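PDB 4JJA: conserved hypothetical exported protein from Bacteroides fragilis, which is of unknown function but may act as an exo-beta-N-acetylmuramidase on peptidoglycan fragments. Local coordinates for residues I139-D151 / C202-P214. Residues are numbered along the deposited sequence; the frame is centred on the assembly and turned at random.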
loop_
_atom_site.group_PDB
_atom_site.type_symbol
_atom_site.label_atom_id
_atom_site.label_comp_id
_atom_site.label_asym_id
_atom_site.label_seq_id
_atom_site.Cartn_x
_atom_site.Cartn_y
_atom_site.Cartn_z
ATOM N N ILE A 139 14.706 7.902 -4.267
ATOM C CA ILE A 139 13.854 6.733 -4.078
ATOM C C ILE A 139 14.593 5.506 -4.615
ATOM O O ILE A 139 14.980 5.445 -5.796
ATOM C CB ILE A 139 12.499 6.884 -4.794
ATOM C CG1 ILE A 139 11.786 8.161 -4.276
ATOM C CG2 ILE A 139 11.665 5.565 -4.621
ATOM C CD1 ILE A 139 10.492 8.472 -4.980
ATOM N N LEU A 140 14.829 4.540 -3.730
ATOM C CA LEU A 140 15.436 3.247 -4.097
ATOM C C LEU A 140 14.256 2.350 -4.401
ATOM O O LEU A 140 13.566 1.890 -3.469
ATOM C CB LEU A 140 16.325 2.757 -2.954
ATOM C CG LEU A 140 17.451 3.703 -2.572
ATOM C CD1 LEU A 140 18.206 3.093 -1.386
ATOM C CD2 LEU A 140 18.367 4.061 -3.754
ATOM N N ASP A 141 13.925 2.183 -5.672
ATOM C CA ASP A 141 12.605 1.633 -5.972
ATOM C C ASP A 141 12.527 0.160 -5.624
ATOM O O ASP A 141 13.546 -0.577 -5.688
ATOM C CB ASP A 141 12.237 1.870 -7.436
ATOM C CG ASP A 141 10.789 2.233 -7.679
ATOM O OD1 ASP A 141 10.070 2.626 -6.746
ATOM O OD2 ASP A 141 10.430 2.188 -8.904
ATOM N N ARG A 142 11.334 -0.283 -5.260
ATOM C CA ARG A 142 11.008 -1.683 -5.063
ATOM C C ARG A 142 9.777 -1.991 -5.897
ATOM O O ARG A 142 8.979 -1.115 -6.190
ATOM C CB ARG A 142 10.768 -2.033 -3.601
ATOM C CG ARG A 142 12.029 -1.918 -2.752
ATOM C CD ARG A 142 11.804 -2.329 -1.306
ATOM N NE ARG A 142 13.050 -2.096 -0.554
ATOM C CZ ARG A 142 13.852 -3.022 -0.074
ATOM N NH1 ARG A 142 13.539 -4.313 -0.159
ATOM N NH2 ARG A 142 14.968 -2.650 0.535
ATOM N N PRO A 143 9.615 -3.257 -6.267
ATOM C CA PRO A 143 8.442 -3.626 -7.043
ATOM C C PRO A 143 7.119 -3.371 -6.362
ATOM O O PRO A 143 7.056 -3.359 -5.139
ATOM C CB PRO A 143 8.623 -5.148 -7.276
ATOM C CG PRO A 143 10.080 -5.335 -7.249
ATOM C CD PRO A 143 10.538 -4.396 -6.149
ATOM N N ASN A 144 6.090 -3.175 -7.181
ATOM C CA ASN A 144 4.719 -3.215 -6.708
ATOM C C ASN A 144 4.225 -4.633 -6.949
ATOM O O ASN A 144 4.138 -5.041 -8.107
ATOM C CB ASN A 144 3.893 -2.187 -7.486
ATOM C CG ASN A 144 2.439 -2.156 -7.080
ATOM O OD1 ASN A 144 1.960 -3.051 -6.368
ATOM N ND2 ASN A 144 1.716 -1.149 -7.600
ATOM N N PRO A 145 3.900 -5.409 -5.890
ATOM C CA PRO A 145 3.451 -6.780 -6.119
ATOM C C PRO A 145 2.106 -6.863 -6.829
ATOM O O PRO A 145 1.739 -7.903 -7.337
ATOM C CB PRO A 145 3.371 -7.353 -4.706
ATOM C CG PRO A 145 3.075 -6.142 -3.839
ATOM C CD PRO A 145 3.872 -5.036 -4.456
ATOM N N ASN A 146 1.375 -5.746 -6.836
ATOM C CA ASN A 146 0.128 -5.568 -7.574
ATOM C C ASN A 146 0.324 -4.567 -8.738
ATOM O O ASN A 146 -0.603 -3.878 -9.146
ATOM C CB ASN A 146 -1.011 -5.139 -6.618
ATOM C CG ASN A 146 -1.516 -6.298 -5.807
ATOM O OD1 ASN A 146 -1.948 -7.318 -6.385
ATOM N ND2 ASN A 146 -1.589 -6.136 -4.487
ATOM N N GLY A 147 1.525 -4.541 -9.289
ATOM C CA GLY A 147 1.880 -3.635 -10.369
ATOM C C GLY A 147 1.455 -4.082 -11.736
ATOM O O GLY A 147 1.695 -3.348 -12.702
ATOM N N HIS A 148 0.843 -5.249 -11.824
ATOM C CA HIS A 148 0.519 -5.881 -13.082
ATOM C C HIS A 148 -0.824 -5.449 -13.631
ATOM O O HIS A 148 -1.189 -5.878 -14.742
ATOM C CB HIS A 148 0.557 -7.411 -12.947
ATOM C CG HIS A 148 -0.300 -7.942 -11.835
ATOM N ND1 HIS A 148 0.015 -7.716 -10.511
ATOM C CD2 HIS A 148 -1.455 -8.652 -11.842
ATOM C CE1 HIS A 148 -0.922 -8.271 -9.750
ATOM N NE2 HIS A 148 -1.823 -8.862 -10.532
ATOM N N TYR A 149 -1.579 -4.638 -12.899
ATOM C CA TYR A 149 -2.864 -4.161 -13.378
ATOM C C TYR A 149 -3.209 -2.857 -12.739
ATOM O O TYR A 149 -2.570 -2.413 -11.800
ATOM C CB TYR A 149 -3.975 -5.188 -13.193
ATOM C CG TYR A 149 -4.449 -5.491 -11.793
ATOM C CD1 TYR A 149 -3.618 -6.013 -10.818
ATOM C CD2 TYR A 149 -5.801 -5.279 -11.456
ATOM C CE1 TYR A 149 -4.145 -6.342 -9.533
ATOM C CE2 TYR A 149 -6.294 -5.605 -10.225
ATOM C CZ TYR A 149 -5.477 -6.157 -9.273
ATOM O OH TYR A 149 -6.023 -6.519 -8.071
ATOM N N VAL A 150 -4.270 -2.242 -13.267
ATOM C CA VAL A 150 -4.887 -1.013 -12.775
ATOM C C VAL A 150 -6.380 -1.341 -12.636
ATOM O O VAL A 150 -6.966 -1.951 -13.544
ATOM C CB VAL A 150 -4.654 0.162 -13.726
ATOM C CG1 VAL A 150 -5.324 1.448 -13.209
ATOM C CG2 VAL A 150 -3.143 0.356 -13.960
ATOM N N ASP A 151 -7.002 -0.963 -11.513
ATOM C CA ASP A 151 -8.409 -1.323 -11.337
ATOM C C ASP A 151 -9.070 -0.434 -10.309
ATOM O O ASP A 151 -8.456 0.104 -9.395
ATOM C CB ASP A 151 -8.510 -2.803 -10.900
ATOM C CG ASP A 151 -9.733 -3.520 -11.409
ATOM O OD1 ASP A 151 -10.549 -2.920 -12.105
ATOM O OD2 ASP A 151 -9.823 -4.738 -11.064
ATOM N N CYS A 202 14.356 -0.415 -10.300
ATOM C CA CYS A 202 14.692 -1.812 -10.283
ATOM C C CYS A 202 15.204 -2.263 -11.656
ATOM O O CYS A 202 14.790 -1.716 -12.679
ATOM C CB CYS A 202 13.457 -2.655 -10.013
ATOM S SG CYS A 202 12.621 -2.331 -8.456
ATOM N N LYS A 203 16.038 -3.295 -11.643
ATOM C CA LYS A 203 16.420 -3.989 -12.883
ATOM C C LYS A 203 15.681 -5.305 -12.956
ATOM O O LYS A 203 15.273 -5.851 -11.928
ATOM C CB LYS A 203 17.906 -4.244 -12.952
ATOM C CG LYS A 203 18.717 -2.953 -12.969
ATOM C CD LYS A 203 20.224 -3.223 -13.045
ATOM C CE LYS A 203 21.013 -1.986 -13.401
ATOM N NZ LYS A 203 20.370 -1.086 -14.403
ATOM N N ASN A 204 15.501 -5.800 -14.176
ATOM C CA ASN A 204 14.787 -7.059 -14.443
ATOM C C ASN A 204 13.373 -7.004 -13.920
ATOM O O ASN A 204 12.875 -7.935 -13.308
ATOM C CB ASN A 204 15.554 -8.248 -13.870
ATOM C CG ASN A 204 16.988 -8.306 -14.353
ATOM O OD1 ASN A 204 17.296 -7.944 -15.518
ATOM N ND2 ASN A 204 17.874 -8.744 -13.465
ATOM N N TYR A 205 12.729 -5.878 -14.195
ATOM C CA TYR A 205 11.360 -5.632 -13.691
ATOM C C TYR A 205 10.512 -4.934 -14.739
ATOM O O TYR A 205 10.909 -3.914 -15.302
ATOM C CB TYR A 205 11.421 -4.742 -12.424
ATOM C CG TYR A 205 10.064 -4.499 -11.804
ATOM C CD1 TYR A 205 9.307 -5.528 -11.276
ATOM C CD2 TYR A 205 9.537 -3.215 -11.730
ATOM C CE1 TYR A 205 8.041 -5.263 -10.776
ATOM C CE2 TYR A 205 8.264 -2.955 -11.197
ATOM C CZ TYR A 205 7.543 -3.983 -10.682
ATOM O OH TYR A 205 6.266 -3.723 -10.166
ATOM N N THR A 206 9.339 -5.523 -15.021
ATOM C CA THR A 206 8.323 -4.931 -15.863
ATOM C C THR A 206 7.030 -4.909 -15.064
ATOM O O THR A 206 6.902 -5.554 -14.014
ATOM C CB THR A 206 8.074 -5.758 -17.143
ATOM O OG1 THR A 206 7.428 -6.965 -16.767
ATOM C CG2 THR A 206 9.409 -6.027 -17.883
ATOM N N HIS A 207 6.015 -4.261 -15.628
ATOM C CA HIS A 207 4.636 -4.325 -15.089
ATOM C C HIS A 207 3.867 -5.612 -15.403
ATOM O O HIS A 207 2.629 -5.691 -15.256
ATOM C CB HIS A 207 3.855 -3.087 -15.481
ATOM C CG HIS A 207 4.299 -1.865 -14.757
ATOM N ND1 HIS A 207 3.857 -1.562 -13.484
ATOM C CD2 HIS A 207 5.172 -0.887 -15.100
ATOM C CE1 HIS A 207 4.426 -0.434 -13.087
ATOM N NE2 HIS A 207 5.236 -0.008 -14.042
ATOM N N GLN A 208 4.596 -6.626 -15.828
ATOM C CA GLN A 208 4.119 -8.025 -15.723
ATOM C C GLN A 208 4.837 -8.890 -14.736
ATOM O O GLN A 208 4.351 -9.992 -14.445
ATOM C CB GLN A 208 4.195 -8.693 -17.103
ATOM C CG GLN A 208 3.157 -8.193 -18.044
ATOM C CD GLN A 208 3.199 -8.920 -19.388
ATOM O OE1 GLN A 208 2.805 -10.078 -19.468
ATOM N NE2 GLN A 208 3.690 -8.259 -20.412
ATOM N N THR A 209 5.967 -8.413 -14.190
ATOM C CA THR A 209 6.708 -9.206 -13.265
ATOM C C THR A 209 5.871 -9.393 -12.000
ATOM O O THR A 209 5.342 -8.415 -11.471
ATOM C CB THR A 209 7.996 -8.510 -12.872
ATOM O OG1 THR A 209 8.755 -8.213 -14.034
ATOM C CG2 THR A 209 8.843 -9.327 -11.860
HETATM N N MSE A 210 5.829 -10.598 -11.463
HETATM C CA MSE A 210 5.106 -10.949 -10.251
HETATM C C MSE A 210 6.078 -11.139 -9.119
HETATM O O MSE A 210 6.388 -12.267 -8.723
HETATM C CB MSE A 210 4.256 -12.201 -10.469
HETATM C CG MSE A 210 3.346 -12.076 -11.690
HETATM SE SE MSE A 210 2.155 -10.542 -11.726
HETATM C CE MSE A 210 1.124 -10.939 -10.131
ATOM N N TYR A 211 6.589 -10.032 -8.592
ATOM C CA TYR A 211 7.521 -10.057 -7.493
ATOM C C TYR A 211 6.857 -10.496 -6.233
ATOM O O TYR A 211 5.782 -10.003 -5.895
ATOM C CB TYR A 211 8.141 -8.700 -7.318
ATOM C CG TYR A 211 9.125 -8.568 -6.175
ATOM C CD1 TYR A 211 10.442 -8.995 -6.275
ATOM C CD2 TYR A 211 8.759 -7.934 -4.991
ATOM C CE1 TYR A 211 11.322 -8.796 -5.245
ATOM C CE2 TYR A 211 9.638 -7.713 -3.973
ATOM C CZ TYR A 211 10.945 -8.131 -4.115
ATOM O OH TYR A 211 11.802 -7.888 -3.045
ATOM N N ARG A 212 7.532 -11.364 -5.481
ATOM C CA ARG A 212 7.048 -11.881 -4.206
ATOM C C ARG A 212 7.852 -11.273 -3.073
ATOM O O ARG A 212 9.067 -11.174 -3.161
ATOM C CB ARG A 212 7.164 -13.406 -4.192
ATOM C CG ARG A 212 6.250 -14.025 -5.194
ATOM C CD ARG A 212 6.241 -15.511 -5.208
ATOM N NE ARG A 212 5.535 -16.161 -4.163
ATOM C CZ ARG A 212 4.251 -16.507 -4.222
ATOM N NH1 ARG A 212 3.488 -16.217 -5.252
ATOM N NH2 ARG A 212 3.761 -17.175 -3.222
ATOM N N LEU A 213 7.171 -10.808 -2.054
ATOM C CA LEU A 213 7.783 -10.045 -0.994
ATOM C C LEU A 213 8.461 -10.996 -0.014
ATOM O O LEU A 213 7.828 -11.889 0.509
ATOM C CB LEU A 213 6.719 -9.251 -0.233
ATOM C CG LEU A 213 6.324 -7.938 -0.876
ATOM C CD1 LEU A 213 5.923 -7.926 -2.287
ATOM C CD2 LEU A 213 5.321 -7.228 -0.029
ATOM N N PRO A 214 9.753 -10.793 0.259
ATOM C CA PRO A 214 10.425 -11.678 1.214
ATOM C C PRO A 214 10.008 -11.460 2.648
ATOM O O PRO A 214 10.117 -12.399 3.464
ATOM C CB PRO A 214 11.903 -11.324 1.008
ATOM C CG PRO A 214 11.888 -9.854 0.497
ATOM C CD PRO A 214 10.689 -9.819 -0.375
HETATM O O HOH W 1 11.343 -5.969 -1.007
HETATM O O HOH W 2 5.719 -7.263 -8.991
HETATM O O HOH W 3 3.518 -10.073 -7.518
HETATM O O HOH W 4 2.917 -7.331 -10.290
#
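Pro-143 is wedged between two tyrosines of 202-214, a compact apolar ring suited to packing against both. Its CB lies 3.5 Å from Tyr-205 CE1; CG sits over one face of Tyr-211, a CH-pi contact 3.7 Å from the ring centroid; CD rests 3.7 Å from Cys-202 SG. Tyr-205, with CG anti to the backbone N (chi1 -177°), extends past the proline, and its OH accepts a 3.0 Å hydrogen bond from Asn-144 N.

Farther along, Asn-144 to Gly-147 form a type I turn, reinforced by an Asx turn from Asn-144 OD1 to Asn-146 N. Gly-147 closes the turn, and its O accepts a hydrogen bond from His-207 ND1 (2.9 Å), lying near the plane of that ring; Glu-178 OE2 is hydrogen-bonded to His-207 NE2. Selenomethionine Met-210, bent at chi2 and chi3 (-55° and -61°), lays SE as well as CE over one face of the His-148 ring, CE 3.4 Å from the centroid, with Tyr-149 on the opposite face.

Water 3 bridges Pro-145 O and Tyr-211 O. Two loops following neighbouring strands of the Rossmann-like sheet, 136-140 and 197-200, are thus joined: prolines and aromatics supply the packing, while side chains and waters bond to backbone groups of both loops.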